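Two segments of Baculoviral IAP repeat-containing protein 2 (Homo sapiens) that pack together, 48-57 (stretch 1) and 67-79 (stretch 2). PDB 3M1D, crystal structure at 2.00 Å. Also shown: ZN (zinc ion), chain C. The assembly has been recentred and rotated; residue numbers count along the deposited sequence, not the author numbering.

Stretch 1 (48-57) KCFCCGLMLD
Stretch 2, residues 67-79: QKHKQLYPSCSFI

The two stretches bury 562 Å² between them, and the largest shares on the first stretch belong to Leu 54 (68 Å²), Leu 56 (57 Å²) and Cys 52 (56 Å²), all with CA-to-CB pointing toward the second. The chains run in opposite senses: Cys 51 CA lies 6.2 Å from Phe 78 CA, Cys 52 CA 5.5 Å from Cys 76 CA, Leu 54 CA 7.0 Å from Tyr 73 CA and Leu 56 CA 8.7 Å from Lys 68 CA.

Stretch 1 is strand at 48-49 and 55-56. The loop between them is closed by Cys 49 N to Leu 54 O and Gly 53 N to Cys 49 O, both 2.9 Å; Gly 53, at phi/psi 78/7, would jam a CB against the preceding carbonyl. Stretch 2 is helical through Leu 72, leaves helical angles at Tyr 73 (-136/74), makes a type I turn from Tyr 73 to Cys 76, and re-enters helix at Ser 77.

Cys 52 (chi1 p, 69°) joins the metal site to the apolar contact. Its SG lies 2.3 Å from ZN, which is also bound by Cys 49 SG at 2.4 Å, His 69 NE2 at 2.2 Å and Cys 76 SG at 2.3 Å, these three residues all in chi1 t. Cys 49 SG and Cys 52 SG both sit at the edge of the His 69 ring, as expected when NE2 coordinates the shared metal. Backbone amides point at the ligand sulfurs: Cys 51 N to Cys 49 SG is 3.2 Å, Leu 54 N to Cys 52 SG 3.5 Å, and Ile 79 N to Cys 76 SG 3.5 Å, the last capping the second helix. Cys 52 CB also packs 3.7 Å from Tyr 73 CD2.

Leu 54 (t, p; 174°, 72°) places CD2 3.8 Å from His 69 CD2 and 4.2 Å from Tyr 73 CB, while CD1 lies 4.1 Å from Leu 72 CB. Leu 56 (m, t; -68°, 175°) reaches further back along the helix: CD2 is 3.5 Å from Leu 72 CD1 and CD1 is 4.0 Å from Lys 68 CB. The leucine contacts with Leu 72 and Tyr 73 are apolar van der Waals packing, carbon against carbon. Beyond, a water bridges Lys 68 NZ (2.5 Å) and Asp 57 O (2.7 Å).

At the other end, Phe 50 (chi1 p, 79°) turns its edge to the face of Phe 78 (chi1 t, 171°), planes at 79°. Cys 51 CB lies 3.6 Å from Phe 78 CB, and Phe 78 N donates a weak hydrogen bond to Cys 51 SG (3.7 Å).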

ATOM      1  N   LYS A  48      -0.375   2.607   4.959  1.00 21.84           N
ATOM      2  CA  LYS A  48       0.389   3.837   4.886  1.00 22.64           C
ATOM      3  C   LYS A  48       1.567   3.631   3.933  1.00 21.19           C
ATOM      4  O   LYS A  48       2.201   2.581   3.952  1.00 22.10           O
ATOM      5  CB  LYS A  48       0.859   4.197   6.305  1.00 25.94           C
ATOM      6  CG  LYS A  48       1.485   5.573   6.499  1.00 31.46           C
ATOM      7  CD  LYS A  48       1.632   5.863   8.008  1.00 31.88           C
ATOM      8  CE  LYS A  48       2.537   7.051   8.295  1.00 42.66           C
ATOM      9  NZ  LYS A  48       3.073   7.009   9.698  1.00 49.21           N
ATOM     10  N   CYS A  49       1.846   4.613   3.077  1.00 19.84           N
ATOM     11  CA  CYS A  49       3.001   4.498   2.188  1.00 22.15           C
ATOM     12  C   CYS A  49       4.291   4.682   2.966  1.00 24.00           C
ATOM     13  O   CYS A  49       4.429   5.629   3.746  1.00 24.62           O
ATOM     14  CB  CYS A  49       2.946   5.518   1.052  1.00 22.23           C
ATOM     15  SG  CYS A  49       4.397   5.422  -0.033  1.00 22.76           S
ATOM     16  N   PHE A  50       5.227   3.761   2.767  1.00 22.69           N
ATOM     17  CA  PHE A  50       6.518   3.821   3.433  1.00 24.90           C
ATOM     18  C   PHE A  50       7.322   5.038   2.976  1.00 23.32           C
ATOM     19  O   PHE A  50       8.217   5.498   3.686  1.00 23.93           O
ATOM     20  CB  PHE A  50       7.318   2.526   3.196  1.00 18.85           C
ATOM     21  CG  PHE A  50       7.993   2.453   1.844  1.00 19.02           C
ATOM     22  CD1 PHE A  50       9.365   2.274   1.753  1.00 21.27           C
ATOM     23  CD2 PHE A  50       7.254   2.531   0.674  1.00 20.77           C
ATOM     24  CE1 PHE A  50       9.997   2.194   0.516  1.00 24.40           C
ATOM     25  CE2 PHE A  50       7.870   2.438  -0.565  1.00 21.88           C
ATOM     26  CZ  PHE A  50       9.253   2.282  -0.639  1.00 25.14           C
ATOM     27  N   CYS A  51       6.992   5.571   1.803  1.00 23.32           N
ATOM     28  CA  CYS A  51       7.755   6.682   1.241  1.00 25.85           C
ATOM     29  C   CYS A  51       7.195   8.052   1.596  1.00 26.65           C
ATOM     30  O   CYS A  51       7.934   8.929   2.033  1.00 24.60           O
ATOM     31  CB  CYS A  51       7.861   6.568  -0.284  1.00 24.40           C
ATOM     32  SG  CYS A  51       8.792   7.930  -1.049  1.00 24.43           S
ATOM     33  N   CYS A  52       5.894   8.240   1.397  1.00 21.52           N
ATOM     34  CA  CYS A  52       5.299   9.563   1.578  1.00 21.50           C
ATOM     35  C   CYS A  52       4.321   9.644   2.743  1.00 20.47           C
ATOM     36  O   CYS A  52       3.876  10.729   3.091  1.00 21.12           O
ATOM     37  CB  CYS A  52       4.605  10.022   0.298  1.00 19.25           C
ATOM     38  SG  CYS A  52       3.066   9.073  -0.122  1.00 21.42           S
ATOM     39  N   GLY A  53       3.978   8.510   3.342  1.00 21.09           N
ATOM     40  CA  GLY A  53       3.059   8.535   4.474  1.00 22.94           C
ATOM     41  C   GLY A  53       1.581   8.695   4.109  1.00 24.41           C
ATOM     42  O   GLY A  53       0.739   8.859   4.986  1.00 21.31           O
ATOM     43  N   LEU A  54       1.241   8.647   2.822  1.00 21.63           N
ATOM     44  CA  LEU A  54      -0.177   8.670   2.444  1.00 23.15           C
ATOM     45  C   LEU A  54      -0.924   7.531   3.147  1.00 21.74           C
ATOM     46  O   LEU A  54      -0.452   6.398   3.154  1.00 20.92           O
ATOM     47  CB  LEU A  54      -0.336   8.540   0.928  1.00 21.84           C
ATOM     48  CG  LEU A  54      -1.748   8.401   0.364  1.00 20.92           C
ATOM     49  CD1 LEU A  54      -2.512   9.720   0.476  1.00 23.85           C
ATOM     50  CD2 LEU A  54      -1.651   7.956  -1.088  1.00 19.11           C
ATOM     51  N   MET A  55      -2.085   7.838   3.726  1.00 23.18           N
ATOM     52  CA  MET A  55      -2.864   6.862   4.486  1.00 24.84           C
ATOM     53  C   MET A  55      -4.213   6.588   3.835  1.00 23.58           C
ATOM     54  O   MET A  55      -4.951   7.516   3.512  1.00 23.52           O
ATOM     55  CB  MET A  55      -3.065   7.338   5.929  1.00 25.39           C
ATOM     56  CG  MET A  55      -1.762   7.403   6.725  1.00 30.55           C
ATOM     57  SD  MET A  55      -2.017   7.952   8.421  1.00 47.91           S
ATOM     58  CE  MET A  55      -2.481   6.405   9.163  1.00 38.26           C
ATOM     59  N   LEU A  56      -4.523   5.304   3.670  1.00 22.18           N
ATOM     60  CA  LEU A  56      -5.707   4.861   2.937  1.00 26.09           C
ATOM     61  C   LEU A  56      -6.405   3.720   3.671  1.00 24.10           C
ATOM     62  O   LEU A  56      -5.758   2.795   4.168  1.00 22.02           O
ATOM     63  CB  LEU A  56      -5.307   4.398   1.536  1.00 20.86           C
ATOM     64  CG  LEU A  56      -4.813   5.490   0.584  1.00 25.93           C
ATOM     65  CD1 LEU A  56      -4.328   4.910  -0.737  1.00 19.06           C
ATOM     66  CD2 LEU A  56      -5.908   6.499   0.341  1.00 24.27           C
ATOM     67  N   ASP A  57      -7.725   3.788   3.747  1.00 25.90           N
ATOM     68  CA  ASP A  57      -8.497   2.702   4.343  1.00 25.19           C
ATOM     69  C   ASP A  57      -9.821   2.524   3.600  1.00 25.34           C
ATOM     70  O   ASP A  57     -10.014   3.090   2.524  1.00 25.69           O
ATOM     71  CB  ASP A  57      -8.713   2.925   5.852  1.00 21.41           C
ATOM     72  CG  ASP A  57      -9.684   4.061   6.155  1.00 27.70           C
ATOM     73  OD1 ASP A  57     -10.180   4.720   5.218  1.00 28.82           O
ATOM     74  OD2 ASP A  57      -9.962   4.295   7.347  1.00 29.10           O
ATOM     75  N   GLN A  67      -3.143   3.134  -8.408  1.00 23.94           N
ATOM     76  CA  GLN A  67      -3.897   4.269  -8.942  1.00 25.74           C
ATOM     77  C   GLN A  67      -4.293   5.257  -7.866  1.00 27.13           C
ATOM     78  O   GLN A  67      -4.185   6.465  -8.061  1.00 26.62           O
ATOM     79  CB  GLN A  67      -5.178   3.819  -9.649  1.00 27.65           C
ATOM     80  CG  GLN A  67      -5.013   3.488 -11.112  1.00 40.67           C
ATOM     81  CD  GLN A  67      -6.349   3.385 -11.827  1.00 46.83           C
ATOM     82  OE1 GLN A  67      -7.394   3.760 -11.284  1.00 49.42           O
ATOM     83  NE2 GLN A  67      -6.320   2.890 -13.058  1.00 50.38           N
ATOM     84  N   LYS A  68      -4.811   4.754  -6.750  1.00 21.19           N
ATOM     85  CA  LYS A  68      -5.195   5.658  -5.672  1.00 25.35           C
ATOM     86  C   LYS A  68      -3.970   6.459  -5.250  1.00 24.05           C
ATOM     87  O   LYS A  68      -4.043   7.662  -5.040  1.00 26.40           O
ATOM     88  CB  LYS A  68      -5.766   4.896  -4.467  1.00 28.47           C
ATOM     89  CG  LYS A  68      -7.242   4.542  -4.609  1.00 30.39           C
ATOM     90  CD  LYS A  68      -7.860   4.222  -3.249  1.00 37.26           C
ATOM     91  CE  LYS A  68      -9.365   3.989  -3.342  1.00 37.37           C
ATOM     92  NZ  LYS A  68      -9.956   3.700  -1.984  1.00 35.55           N
ATOM     93  N   HIS A  69      -2.845   5.766  -5.153  1.00 22.42           N
ATOM     94  CA  HIS A  69      -1.585   6.356  -4.721  1.00 26.49           C
ATOM     95  C   HIS A  69      -1.131   7.475  -5.668  1.00 28.37           C
ATOM     96  O   HIS A  69      -0.819   8.582  -5.225  1.00 30.09           O
ATOM     97  CB  HIS A  69      -0.530   5.256  -4.669  1.00 24.48           C
ATOM     98  CG  HIS A  69       0.655   5.584  -3.823  1.00 25.62           C
ATOM     99  ND1 HIS A  69       1.508   4.616  -3.337  1.00 26.49           N
ATOM    100  CD2 HIS A  69       1.127   6.768  -3.365  1.00 26.71           C
ATOM    101  CE1 HIS A  69       2.456   5.189  -2.620  1.00 21.01           C
ATOM    102  NE2 HIS A  69       2.246   6.492  -2.618  1.00 18.61           N
ATOM    103  N   LYS A  70      -1.078   7.168  -6.963  1.00 26.33           N
ATOM    104  CA  LYS A  70      -0.702   8.128  -8.006  1.00 30.62           C
ATOM    105  C   LYS A  70      -1.599   9.352  -8.012  1.00 30.17           C
ATOM    106  O   LYS A  70      -1.126  10.466  -8.214  1.00 28.21           O
ATOM    107  CB  LYS A  70      -0.796   7.487  -9.401  1.00 31.77           C
ATOM    108  CG  LYS A  70       0.434   6.747  -9.861  1.00 39.08           C
ATOM    109  CD  LYS A  70       0.088   5.727 -10.952  1.00 41.54           C
ATOM    110  CE  LYS A  70      -0.655   6.354 -12.131  1.00 52.16           C
ATOM    111  NZ  LYS A  70      -0.695   5.451 -13.339  1.00 48.95           N
ATOM    112  N   GLN A  71      -2.901   9.121  -7.833  1.00 27.45           N
ATOM    113  CA  GLN A  71      -3.921  10.162  -7.905  1.00 31.75           C
ATOM    114  C   GLN A  71      -3.890  11.097  -6.712  1.00 30.51           C
ATOM    115  O   GLN A  71      -4.073  12.307  -6.854  1.00 28.99           O
ATOM    116  CB  GLN A  71      -5.324   9.538  -7.975  1.00 32.58           C
ATOM    117  CG  GLN A  71      -5.784   9.166  -9.373  1.00 36.55           C
ATOM    118  CD  GLN A  71      -6.960   8.197  -9.387  1.00 44.46           C
ATOM    119  OE1 GLN A  71      -7.264   7.608 -10.424  1.00 52.16           O
ATOM    120  NE2 GLN A  71      -7.628   8.025  -8.239  1.00 40.36           N
ATOM    121  N   LEU A  72      -3.691  10.532  -5.530  1.00 27.11           N
ATOM    122  CA  LEU A  72      -3.817  11.318  -4.313  1.00 30.25           C
ATOM    123  C   LEU A  72      -2.536  12.035  -3.963  1.00 27.42           C
ATOM    124  O   LEU A  72      -2.572  13.198  -3.545  1.00 26.74           O
ATOM    125  CB  LEU A  72      -4.272  10.447  -3.142  1.00 24.86           C
ATOM    126  CG  LEU A  72      -5.678   9.879  -3.314  1.00 27.31           C
ATOM    127  CD1 LEU A  72      -5.858   8.643  -2.434  1.00 28.72           C
ATOM    128  CD2 LEU A  72      -6.714  10.932  -2.983  1.00 31.19           C
ATOM    129  N   TYR A  73      -1.412  11.341  -4.123  1.00 24.66           N
ATOM    130  CA  TYR A  73      -0.115  11.916  -3.777  1.00 23.93           C
ATOM    131  C   TYR A  73       0.961  11.642  -4.828  1.00 25.37           C
ATOM    132  O   TYR A  73       1.867  10.837  -4.608  1.00 25.18           O
ATOM    133  CB  TYR A  73       0.345  11.448  -2.392  1.00 22.47           C
ATOM    134  CG  TYR A  73       1.148  12.517  -1.692  1.00 26.56           C
ATOM    135  CD1 TYR A  73       0.519  13.628  -1.139  1.00 22.34           C
ATOM    136  CD2 TYR A  73       2.532  12.447  -1.634  1.00 23.04           C
ATOM    137  CE1 TYR A  73       1.246  14.625  -0.515  1.00 22.55           C
ATOM    138  CE2 TYR A  73       3.270  13.441  -1.018  1.00 24.79           C
ATOM    139  CZ  TYR A  73       2.623  14.531  -0.472  1.00 22.84           C
ATOM    140  OH  TYR A  73       3.355  15.515   0.138  1.00 24.81           O
ATOM    141  N   PRO A  74       0.870  12.338  -5.971  1.00 24.80           N
ATOM    142  CA  PRO A  74       1.749  12.139  -7.130  1.00 27.32           C
ATOM    143  C   PRO A  74       3.215  12.472  -6.843  1.00 28.24           C
ATOM    144  O   PRO A  74       4.087  12.003  -7.579  1.00 29.32           O
ATOM    145  CB  PRO A  74       1.212  13.135  -8.172  1.00 28.37           C
ATOM    146  CG  PRO A  74      -0.021  13.740  -7.597  1.00 28.55           C
ATOM    147  CD  PRO A  74      -0.021  13.502  -6.133  1.00 27.14           C
ATOM    148  N   SER A  75       3.490  13.264  -5.804  1.00 26.47           N
ATOM    149  CA  SER A  75       4.860  13.731  -5.559  1.00 26.80           C
ATOM    150  C   SER A  75       5.726  12.697  -4.843  1.00 30.49           C
ATOM    151  O   SER A  75       6.933  12.884  -4.686  1.00 28.99           O
ATOM    152  CB  SER A  75       4.869  15.064  -4.809  1.00 31.71           C
ATOM    153  OG  SER A  75       4.358  14.927  -3.497  1.00 29.12           O
ATOM    154  N   CYS A  76       5.103  11.598  -4.429  1.00 30.24           N
ATOM    155  CA  CYS A  76       5.830  10.477  -3.835  1.00 29.40           C
ATOM    156  C   CYS A  76       6.852   9.920  -4.815  1.00 28.90           C
ATOM    157  O   CYS A  76       6.482   9.430  -5.883  1.00 26.83           O
ATOM    158  CB  CYS A  76       4.852   9.366  -3.437  1.00 21.94           C
ATOM    159  SG  CYS A  76       5.644   7.868  -2.815  1.00 22.38           S
ATOM    160  N   SER A  77       8.132   9.981  -4.449  1.00 27.51           N
ATOM    161  CA  SER A  77       9.197   9.471  -5.312  1.00 29.83           C
ATOM    162  C   SER A  77       9.014   7.989  -5.612  1.00 30.42           C
ATOM    163  O   SER A  77       9.303   7.533  -6.716  1.00 29.47           O
ATOM    164  CB  SER A  77      10.578   9.675  -4.675  1.00 30.45           C
ATOM    165  OG  SER A  77      10.850  11.043  -4.481  1.00 35.87           O
ATOM    166  N   PHE A  78       8.565   7.221  -4.625  1.00 24.59           N
ATOM    167  CA  PHE A  78       8.386   5.801  -4.866  1.00 23.96           C
ATOM    168  C   PHE A  78       7.335   5.565  -5.957  1.00 27.40           C
ATOM    169  O   PHE A  78       7.612   4.909  -6.960  1.00 26.13           O
ATOM    170  CB  PHE A  78       7.999   5.045  -3.595  1.00 25.95           C
ATOM    171  CG  PHE A  78       7.598   3.622  -3.852  1.00 26.13           C
ATOM    172  CD1 PHE A  78       8.559   2.634  -4.008  1.00 25.30           C
ATOM    173  CD2 PHE A  78       6.262   3.276  -3.979  1.00 26.87           C
ATOM    174  CE1 PHE A  78       8.196   1.314  -4.262  1.00 25.36           C
ATOM    175  CE2 PHE A  78       5.893   1.960  -4.234  1.00 25.13           C
ATOM    176  CZ  PHE A  78       6.863   0.980  -4.379  1.00 26.54           C
ATOM    177  N   ILE A  79       6.131   6.094  -5.762  1.00 25.80           N
ATOM    178  CA  ILE A  79       5.069   5.872  -6.738  1.00 23.55           C
ATOM    179  C   ILE A  79       5.466   6.384  -8.135  1.00 33.49           C
ATOM    180  O   ILE A  79       5.067   5.795  -9.135  1.00 30.63           O
ATOM    181  CB  ILE A  79       3.689   6.443  -6.294  1.00 25.56           C
ATOM    182  CG1 ILE A  79       2.549   5.640  -6.937  1.00 24.31           C
ATOM    183  CG2 ILE A  79       3.554   7.917  -6.644  1.00 26.18           C
ATOM    184  CD1 ILE A  79       2.556   4.146  -6.579  1.00 25.11           C
TER
HETATM  185 ZN    ZN C1000       3.894   7.290  -1.366  1.00 23.90          ZN
HETATM  186  O   HOH W   1      -8.679   3.134   0.140  1.00 30.92           O